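Arabinogalactan endo-1,4-beta-galactosidase (PDB 7OSK) probably hydrolyses internal beta-1,4-galactosidic linkages of galactans, through a thermostable glycoside hydrolase family 53 catalytic domain that also carries a calcium ion. Local coordinates at residues D239-F244 with R274-T279; G318-S323 with I331-A336. All coordinates share one frame; numbering follows the deposited sequence.

How the contacts relate
Both contacts belong to the eight-stranded parallel barrel of the family 53 catalytic domain and lie in its outer layer of helices, contact 1 about 20 Å and contact 2 about 18 Å from the centre of the chain. Along the chain contact 1 is complete before contact 2 begins: helices 238-250 and 270-283 pair first, then the loop after helix 312-318 meets helix 324-342. Their centres are 21 Å apart and their nearest atoms about 5 Å, without touching. Helices 270-283 and 324-342 bridge that gap, because Arg274 and Val277 of contact 1 reach Ala337 and Leu338. Contact 1 joins two neighbouring outer helices, contact 2 ties helix 324-342 to the loop leading into it; both lie away from the calcium site.

Contact 1: residues D239-F244 with R274-T279; sequences DFYINF and RNLVRT
Leu276 meets Tyr241 over one face of the phenol ring, with both methyl groups laid along it. CD1 of Leu276 sits 3.6 Å from CG of Tyr241, at the inner end of the ring, while CD2 of Leu276 lies 3.8 Å from CZ of Tyr241, near the hydroxyl end. The evidence for a CH-pi contact is that Leu276 CD1 stands 3.8 Å from the ring centroid of Tyr241, only 19° off the normal. The two side chains cross at about a right angle, and Leu276 reaches the ring with CG anti to its backbone N (chi1 179°). The polar end of Tyr241 is held elsewhere: its OH is hydrogen-bonded to the carbonyl O of Gly235.

Ile242 and Thr279 form a second, lighter touch, again nearly perpendicular: CD1 of Ile242 lies 4.0 Å from CG2 of Thr279. The extended isoleucine (chi2 173°) carries its terminal methyl toward the other helix although its CB does not point there. No hydrogen bond joins the segments, and 160 Å² is buried in all. Beneath, Tyr241 and Leu276 both rest on Ile260 of strand 257-261. Two neighbouring helices packed side by side over strand 257-261, which lies between them in the chain, are characteristic of the beta/alpha (TIM) barrel.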
ATOM      1  N   ASP A 239     -16.172  13.616   5.924  1.00 25.93           N
ATOM      2  CA  ASP A 239     -16.660  14.817   5.255  1.00 26.77           C
ATOM      3  C   ASP A 239     -15.709  15.264   4.146  1.00 26.18           C
ATOM      4  O   ASP A 239     -16.128  15.927   3.197  1.00 25.47           O
ATOM      5  CB  ASP A 239     -16.866  15.953   6.262  1.00 28.04           C
ATOM      6  CG  ASP A 239     -15.626  16.236   7.086  1.00 30.18           C
ATOM      7  OD1 ASP A 239     -14.873  15.284   7.379  1.00 29.51           O
ATOM      8  OD2 ASP A 239     -15.406  17.412   7.444  1.00 35.57           O
ATOM      9  N   PHE A 240     -14.435  14.902   4.263  1.00 25.75           N
ATOM     10  CA  PHE A 240     -13.459  15.227   3.226  1.00 25.48           C
ATOM     11  C   PHE A 240     -13.587  14.277   2.042  1.00 24.01           C
ATOM     12  O   PHE A 240     -13.506  14.702   0.890  1.00 21.65           O
ATOM     13  CB  PHE A 240     -12.034  15.177   3.778  1.00 26.38           C
ATOM     14  CG  PHE A 240     -10.976  15.229   2.711  1.00 22.63           C
ATOM     15  CD1 PHE A 240     -10.572  16.441   2.174  1.00 22.73           C
ATOM     16  CD2 PHE A 240     -10.392  14.064   2.240  1.00 22.39           C
ATOM     17  CE1 PHE A 240      -9.602  16.490   1.189  1.00 22.24           C
ATOM     18  CE2 PHE A 240      -9.425  14.105   1.256  1.00 23.77           C
ATOM     19  CZ  PHE A 240      -9.028  15.319   0.728  1.00 23.10           C
ATOM     20  N   TYR A 241     -13.777  12.991   2.332  1.00 22.84           N
ATOM     21  CA  TYR A 241     -13.964  11.989   1.288  1.00 23.26           C
ATOM     22  C   TYR A 241     -15.151  12.362   0.406  1.00 24.27           C
ATOM     23  O   TYR A 241     -15.079  12.271  -0.821  1.00 23.40           O
ATOM     24  CB  TYR A 241     -14.177  10.602   1.896  1.00 21.99           C
ATOM     25  CG  TYR A 241     -12.902   9.864   2.244  1.00 24.17           C
ATOM     26  CD1 TYR A 241     -12.075  10.305   3.271  1.00 23.75           C
ATOM     27  CD2 TYR A 241     -12.534   8.713   1.557  1.00 22.04           C
ATOM     28  CE1 TYR A 241     -10.912   9.629   3.597  1.00 21.47           C
ATOM     29  CE2 TYR A 241     -11.373   8.028   1.876  1.00 22.31           C
ATOM     30  CZ  TYR A 241     -10.566   8.491   2.897  1.00 21.84           C
ATOM     31  OH  TYR A 241      -9.409   7.815   3.221  1.00 18.42           O
ATOM     32  N   ILE A 242     -16.238  12.786   1.042  1.00 22.92           N
ATOM     33  CA  ILE A 242     -17.425  13.223   0.320  1.00 24.30           C
ATOM     34  C   ILE A 242     -17.084  14.345  -0.653  1.00 22.21           C
ATOM     35  O   ILE A 242     -17.368  14.247  -1.843  1.00 21.48           O
ATOM     36  CB  ILE A 242     -18.528  13.706   1.286  1.00 24.08           C
ATOM     37  CG1 ILE A 242     -19.047  12.531   2.117  1.00 23.39           C
ATOM     38  CG2 ILE A 242     -19.676  14.355   0.509  1.00 22.41           C
ATOM     39  CD1 ILE A 242     -20.014  12.927   3.218  1.00 25.79           C
ATOM     40  N   ASN A 243     -16.477  15.407  -0.136  1.00 22.22           N
ATOM     41  CA  ASN A 243     -16.152  16.576  -0.942  1.00 25.06           C
ATOM     42  C   ASN A 243     -15.188  16.247  -2.074  1.00 22.49           C
ATOM     43  O   ASN A 243     -15.321  16.762  -3.184  1.00 21.34           O
ATOM     44  CB  ASN A 243     -15.551  17.677  -0.064  1.00 27.36           C
ATOM     45  CG  ASN A 243     -16.524  18.191   0.984  1.00 25.87           C
ATOM     46  OD1 ASN A 243     -17.733  18.238   0.757  1.00 25.27           O
ATOM     47  ND2 ASN A 243     -15.996  18.582   2.139  1.00 24.95           N
ATOM     48  N   PHE A 244     -14.223  15.382  -1.787  1.00 22.51           N
ATOM     49  CA  PHE A 244     -13.179  15.052  -2.748  1.00 22.09           C
ATOM     50  C   PHE A 244     -13.679  14.108  -3.840  1.00 21.46           C
ATOM     51  O   PHE A 244     -13.412  14.322  -5.023  1.00 21.61           O
ATOM     52  CB  PHE A 244     -11.982  14.423  -2.034  1.00 22.10           C
ATOM     53  CG  PHE A 244     -10.792  14.205  -2.924  1.00 21.22           C
ATOM     54  CD1 PHE A 244     -10.648  13.023  -3.635  1.00 21.24           C
ATOM     55  CD2 PHE A 244      -9.820  15.182  -3.052  1.00 20.59           C
ATOM     56  CE1 PHE A 244      -9.554  12.821  -4.456  1.00 22.27           C
ATOM     57  CE2 PHE A 244      -8.723  14.987  -3.870  1.00 20.35           C
ATOM     58  CZ  PHE A 244      -8.589  13.805  -4.573  1.00 22.26           C
ATOM     59  N   ARG A 274     -15.326   2.872  10.926  1.00 29.18           N
ATOM     60  CA  ARG A 274     -16.656   2.349  10.628  1.00 26.55           C
ATOM     61  C   ARG A 274     -17.546   3.404   9.984  1.00 27.58           C
ATOM     62  O   ARG A 274     -18.293   3.115   9.051  1.00 30.37           O
ATOM     63  CB  ARG A 274     -17.327   1.830  11.900  1.00 28.54           C
ATOM     64  CG  ARG A 274     -17.176   0.337  12.121  1.00 28.65           C
ATOM     65  CD  ARG A 274     -17.994  -0.130  13.313  1.00 27.60           C
ATOM     66  NE  ARG A 274     -18.258  -1.565  13.263  1.00 27.71           N
ATOM     67  CZ  ARG A 274     -17.437  -2.503  13.726  1.00 27.26           C
ATOM     68  NH1 ARG A 274     -16.278  -2.172  14.285  1.00 30.15           N
ATOM     69  NH2 ARG A 274     -17.775  -3.780  13.628  1.00 25.91           N
ATOM     70  N   ASN A 275     -17.465   4.628  10.493  1.00 27.10           N
ATOM     71  CA  ASN A 275     -18.293   5.717   9.993  1.00 28.01           C
ATOM     72  C   ASN A 275     -17.948   6.066   8.552  1.00 27.14           C
ATOM     73  O   ASN A 275     -18.827   6.419   7.766  1.00 27.75           O
ATOM     74  CB  ASN A 275     -18.141   6.955  10.879  1.00 30.51           C
ATOM     75  CG  ASN A 275     -18.556   6.699  12.313  1.00 32.57           C
ATOM     76  OD1 ASN A 275     -19.506   5.957  12.577  1.00 32.89           O
ATOM     77  ND2 ASN A 275     -17.845   7.312  13.251  1.00 35.05           N
ATOM     78  N   LEU A 276     -16.668   5.968   8.208  1.00 26.19           N
ATOM     79  CA  LEU A 276     -16.230   6.251   6.848  1.00 24.26           C
ATOM     80  C   LEU A 276     -16.776   5.214   5.875  1.00 25.26           C
ATOM     81  O   LEU A 276     -17.289   5.559   4.812  1.00 24.59           O
ATOM     82  CB  LEU A 276     -14.704   6.285   6.756  1.00 25.09           C
ATOM     83  CG  LEU A 276     -14.160   6.542   5.345  1.00 24.27           C
ATOM     84  CD1 LEU A 276     -14.543   7.938   4.866  1.00 23.36           C
ATOM     85  CD2 LEU A 276     -12.662   6.345   5.294  1.00 20.79           C
ATOM     86  N   VAL A 277     -16.653   3.944   6.242  1.00 26.40           N
ATOM     87  CA  VAL A 277     -17.046   2.855   5.359  1.00 25.07           C
ATOM     88  C   VAL A 277     -18.527   2.948   5.001  1.00 26.20           C
ATOM     89  O   VAL A 277     -18.882   2.950   3.823  1.00 26.88           O
ATOM     90  CB  VAL A 277     -16.750   1.477   5.995  1.00 26.75           C
ATOM     91  CG1 VAL A 277     -17.293   0.346   5.122  1.00 30.61           C
ATOM     92  CG2 VAL A 277     -15.252   1.298   6.208  1.00 25.80           C
ATOM     93  N   ARG A 278     -19.385   3.032   6.013  1.00 26.45           N
ATOM     94  CA  ARG A 278     -20.826   3.064   5.781  1.00 27.70           C
ATOM     95  C   ARG A 278     -21.242   4.308   4.994  1.00 25.65           C
ATOM     96  O   ARG A 278     -22.266   4.308   4.312  1.00 28.59           O
ATOM     97  CB  ARG A 278     -21.590   3.003   7.107  1.00 30.75           C
ATOM     98  CG  ARG A 278     -21.535   4.276   7.933  1.00 30.61           C
ATOM     99  CD  ARG A 278     -22.374   4.151   9.193  1.00 32.81           C
ATOM    100  NE  ARG A 278     -21.706   3.370  10.234  1.00 35.05           N
ATOM    101  CZ  ARG A 278     -21.869   2.064  10.433  1.00 38.86           C
ATOM    102  NH1 ARG A 278     -22.684   1.351   9.662  1.00 35.62           N
ATOM    103  NH2 ARG A 278     -21.209   1.467  11.417  1.00 36.66           N
ATOM    104  N   THR A 279     -20.448   5.368   5.098  1.00 23.97           N
ATOM    105  CA  THR A 279     -20.726   6.604   4.375  1.00 25.78           C
ATOM    106  C   THR A 279     -20.390   6.447   2.894  1.00 26.21           C
ATOM    107  O   THR A 279     -21.006   7.080   2.038  1.00 27.24           O
ATOM    108  CB  THR A 279     -19.928   7.792   4.956  1.00 27.24           C
ATOM    109  OG1 THR A 279     -20.148   7.875   6.369  1.00 24.83           O
ATOM    110  CG2 THR A 279     -20.346   9.106   4.301  1.00 23.98           C
TER

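Contact 2: residues G318-S323 with I331-A336; sequences GGYKAS and IRDLIA
The loop 318-323 has no regular structure and leaves helix 312-318 through Gly319, whose positive phi (84°) turns the chain, and it stays well clear of the helical segment 331-336, the nearest CA atoms, those of Tyr320 and Ile331, being 10.3 Å apart. Tyr320 spans this gap with its side chain. Its CB points toward the helix, and CG lies anti to the carbonyl carbon (chi1 -67°), which sends the ring across to Asp333.

The phenol hydroxyl donates a hydrogen bond to the carboxylate, with Tyr320 OH 2.5 Å from Asp333 OD2, a value too short to interpret further at this resolution. OD2 lies at the edge of the ring, close to its plane, and the ring and carboxylate planes are inclined 52° to each other. The other carboxylate oxygen is engaged within the helix: Arg332 NE forms a salt bridge to Asp333 OD1, with the oxygen tilted out of the guanidinium plane, and NH2 of the same arginine adds a weak bond at 2.8 Å to Asp333 OD1. Asp333 thus has a separate partner on each oxygen, which may limit rotation of its carboxylate. The buried area is 90 Å².

At the end of the loop, Ser323 caps helix 324-342 by bonding through OG to Gly326 N. Around the contact, Tyr320 touches Met270 and Leu334 touches Phe273, both on helix 270-283, while Ile331 and Ile335 pack inward on strand 346-352.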
ATOM      1  N   GLY A 318      -4.093   4.198  19.197  1.00 34.84           N
ATOM      2  CA  GLY A 318      -4.543   3.091  18.376  1.00 31.24           C
ATOM      3  C   GLY A 318      -5.649   2.280  19.019  1.00 31.68           C
ATOM      4  O   GLY A 318      -6.408   1.599  18.330  1.00 31.34           O
ATOM      5  N   GLY A 319      -5.731   2.341  20.345  1.00 30.90           N
ATOM      6  CA  GLY A 319      -6.751   1.613  21.077  1.00 31.50           C
ATOM      7  C   GLY A 319      -6.341   0.179  21.351  1.00 30.96           C
ATOM      8  O   GLY A 319      -6.905  -0.478  22.226  1.00 31.73           O
ATOM      9  N   TYR A 320      -5.360  -0.306  20.595  1.00 29.45           N
ATOM     10  CA  TYR A 320      -4.804  -1.636  20.805  1.00 27.88           C
ATOM     11  C   TYR A 320      -3.429  -1.516  21.443  1.00 28.50           C
ATOM     12  O   TYR A 320      -2.770  -0.485  21.328  1.00 29.85           O
ATOM     13  CB  TYR A 320      -4.728  -2.406  19.485  1.00 27.48           C
ATOM     14  CG  TYR A 320      -6.090  -2.743  18.921  1.00 28.88           C
ATOM     15  CD1 TYR A 320      -6.861  -1.773  18.298  1.00 27.62           C
ATOM     16  CD2 TYR A 320      -6.612  -4.028  19.026  1.00 26.50           C
ATOM     17  CE1 TYR A 320      -8.109  -2.070  17.789  1.00 27.15           C
ATOM     18  CE2 TYR A 320      -7.860  -4.334  18.516  1.00 26.61           C
ATOM     19  CZ  TYR A 320      -8.603  -3.351  17.900  1.00 26.84           C
ATOM     20  OH  TYR A 320      -9.846  -3.644  17.392  1.00 25.64           O
ATOM     21  N   LYS A 321      -3.010  -2.573  22.124  1.00 28.67           N
ATOM     22  CA  LYS A 321      -1.739  -2.574  22.829  1.00 28.41           C
ATOM     23  C   LYS A 321      -0.653  -3.121  21.898  1.00 27.54           C
ATOM     24  O   LYS A 321      -0.944  -3.896  20.987  1.00 27.53           O
ATOM     25  CB  LYS A 321      -1.867  -3.385  24.127  1.00 29.17           C
ATOM     26  CG  LYS A 321      -1.312  -4.793  24.086  1.00 27.26           C
ATOM     27  CD  LYS A 321       0.148  -4.800  24.509  1.00 30.07           C
ATOM     28  CE  LYS A 321       0.327  -5.315  25.929  1.00 30.88           C
ATOM     29  NZ  LYS A 321       1.106  -4.367  26.771  1.00 33.89           N
ATOM     30  N   ALA A 322       0.592  -2.708  22.116  1.00 28.36           N
ATOM     31  CA  ALA A 322       1.681  -3.046  21.200  1.00 28.70           C
ATOM     32  C   ALA A 322       2.292  -4.416  21.493  1.00 27.15           C
ATOM     33  O   ALA A 322       3.434  -4.511  21.935  1.00 26.48           O
ATOM     34  CB  ALA A 322       2.760  -1.973  21.254  1.00 28.98           C
ATOM     35  N   SER A 323       1.519  -5.470  21.246  1.00 26.49           N
ATOM     36  CA  SER A 323       2.018  -6.839  21.341  1.00 27.34           C
ATOM     37  C   SER A 323       1.673  -7.590  20.068  1.00 28.07           C
ATOM     38  O   SER A 323       0.931  -7.086  19.226  1.00 32.21           O
ATOM     39  CB  SER A 323       1.425  -7.564  22.549  1.00 27.94           C
ATOM     40  OG  SER A 323       0.010  -7.618  22.458  1.00 28.63           O
ATOM     41  N   ILE A 331      -5.848  -6.271  13.349  1.00 23.75           N
ATOM     42  CA  ILE A 331      -6.026  -6.674  11.956  1.00 24.91           C
ATOM     43  C   ILE A 331      -7.346  -7.414  11.757  1.00 26.44           C
ATOM     44  O   ILE A 331      -8.098  -7.112  10.830  1.00 27.15           O
ATOM     45  CB  ILE A 331      -4.864  -7.566  11.468  1.00 25.39           C
ATOM     46  CG1 ILE A 331      -3.562  -6.762  11.439  1.00 25.27           C
ATOM     47  CG2 ILE A 331      -5.160  -8.132  10.074  1.00 25.29           C
ATOM     48  CD1 ILE A 331      -2.326  -7.584  11.104  1.00 25.99           C
ATOM     49  N   ARG A 332      -7.617  -8.390  12.618  1.00 27.19           N
ATOM     50  CA  ARG A 332      -8.864  -9.143  12.545  1.00 27.07           C
ATOM     51  C   ARG A 332     -10.065  -8.209  12.661  1.00 26.28           C
ATOM     52  O   ARG A 332     -11.057  -8.371  11.946  1.00 28.31           O
ATOM     53  CB  ARG A 332      -8.921 -10.205  13.646  1.00 28.60           C
ATOM     54  CG  ARG A 332     -10.182 -11.072  13.627  1.00 30.12           C
ATOM     55  CD  ARG A 332     -10.933 -11.001  14.955  1.00 31.33           C
ATOM     56  NE  ARG A 332     -11.792  -9.820  15.055  1.00 29.02           N
ATOM     57  CZ  ARG A 332     -13.121  -9.832  14.957  1.00 28.91           C
ATOM     58  NH1 ARG A 332     -13.785 -10.965  14.754  1.00 29.17           N
ATOM     59  NH2 ARG A 332     -13.797  -8.698  15.066  1.00 27.57           N
ATOM     60  N   ASP A 333      -9.969  -7.230  13.556  1.00 23.93           N
ATOM     61  CA  ASP A 333     -11.069  -6.305  13.801  1.00 27.07           C
ATOM     62  C   ASP A 333     -11.250  -5.322  12.645  1.00 26.55           C
ATOM     63  O   ASP A 333     -12.360  -4.853  12.391  1.00 24.26           O
ATOM     64  CB  ASP A 333     -10.842  -5.545  15.111  1.00 28.13           C
ATOM     65  CG  ASP A 333     -10.985  -6.434  16.334  1.00 27.21           C
ATOM     66  OD1 ASP A 333     -11.494  -7.566  16.195  1.00 28.22           O
ATOM     67  OD2 ASP A 333     -10.593  -6.000  17.436  1.00 25.99           O
ATOM     68  N   LEU A 334     -10.161  -5.019  11.944  1.00 28.48           N
ATOM     69  CA  LEU A 334     -10.230  -4.150  10.775  1.00 29.33           C
ATOM     70  C   LEU A 334     -10.914  -4.880   9.621  1.00 26.98           C
ATOM     71  O   LEU A 334     -11.751  -4.305   8.922  1.00 25.15           O
ATOM     72  CB  LEU A 334      -8.834  -3.684  10.359  1.00 30.80           C
ATOM     73  CG  LEU A 334      -8.784  -2.610   9.267  1.00 27.68           C
ATOM     74  CD1 LEU A 334      -9.363  -1.296   9.773  1.00 26.11           C
ATOM     75  CD2 LEU A 334      -7.360  -2.409   8.773  1.00 25.20           C
ATOM     76  N   ILE A 335     -10.550  -6.145   9.427  1.00 25.24           N
ATOM     77  CA  ILE A 335     -11.195  -6.985   8.423  1.00 25.31           C
ATOM     78  C   ILE A 335     -12.678  -7.125   8.747  1.00 25.93           C
ATOM     79  O   ILE A 335     -13.530  -7.054   7.859  1.00 24.76           O
ATOM     80  CB  ILE A 335     -10.539  -8.386   8.344  1.00 25.92           C
ATOM     81  CG1 ILE A 335      -9.109  -8.264   7.805  1.00 26.91           C
ATOM     82  CG2 ILE A 335     -11.371  -9.329   7.465  1.00 25.38           C
ATOM     83  CD1 ILE A 335      -8.355  -9.584   7.675  1.00 26.64           C
ATOM     84  N   ALA A 336     -12.979  -7.324  10.024  1.00 24.55           N
ATOM     85  CA  ALA A 336     -14.358  -7.462  10.470  1.00 25.73           C
ATOM     86  C   ALA A 336     -15.122  -6.158  10.269  1.00 25.21           C
ATOM     87  O   ALA A 336     -16.214  -6.150   9.705  1.00 25.43           O
ATOM     88  CB  ALA A 336     -14.401  -7.883  11.930  1.00 26.66           C
TER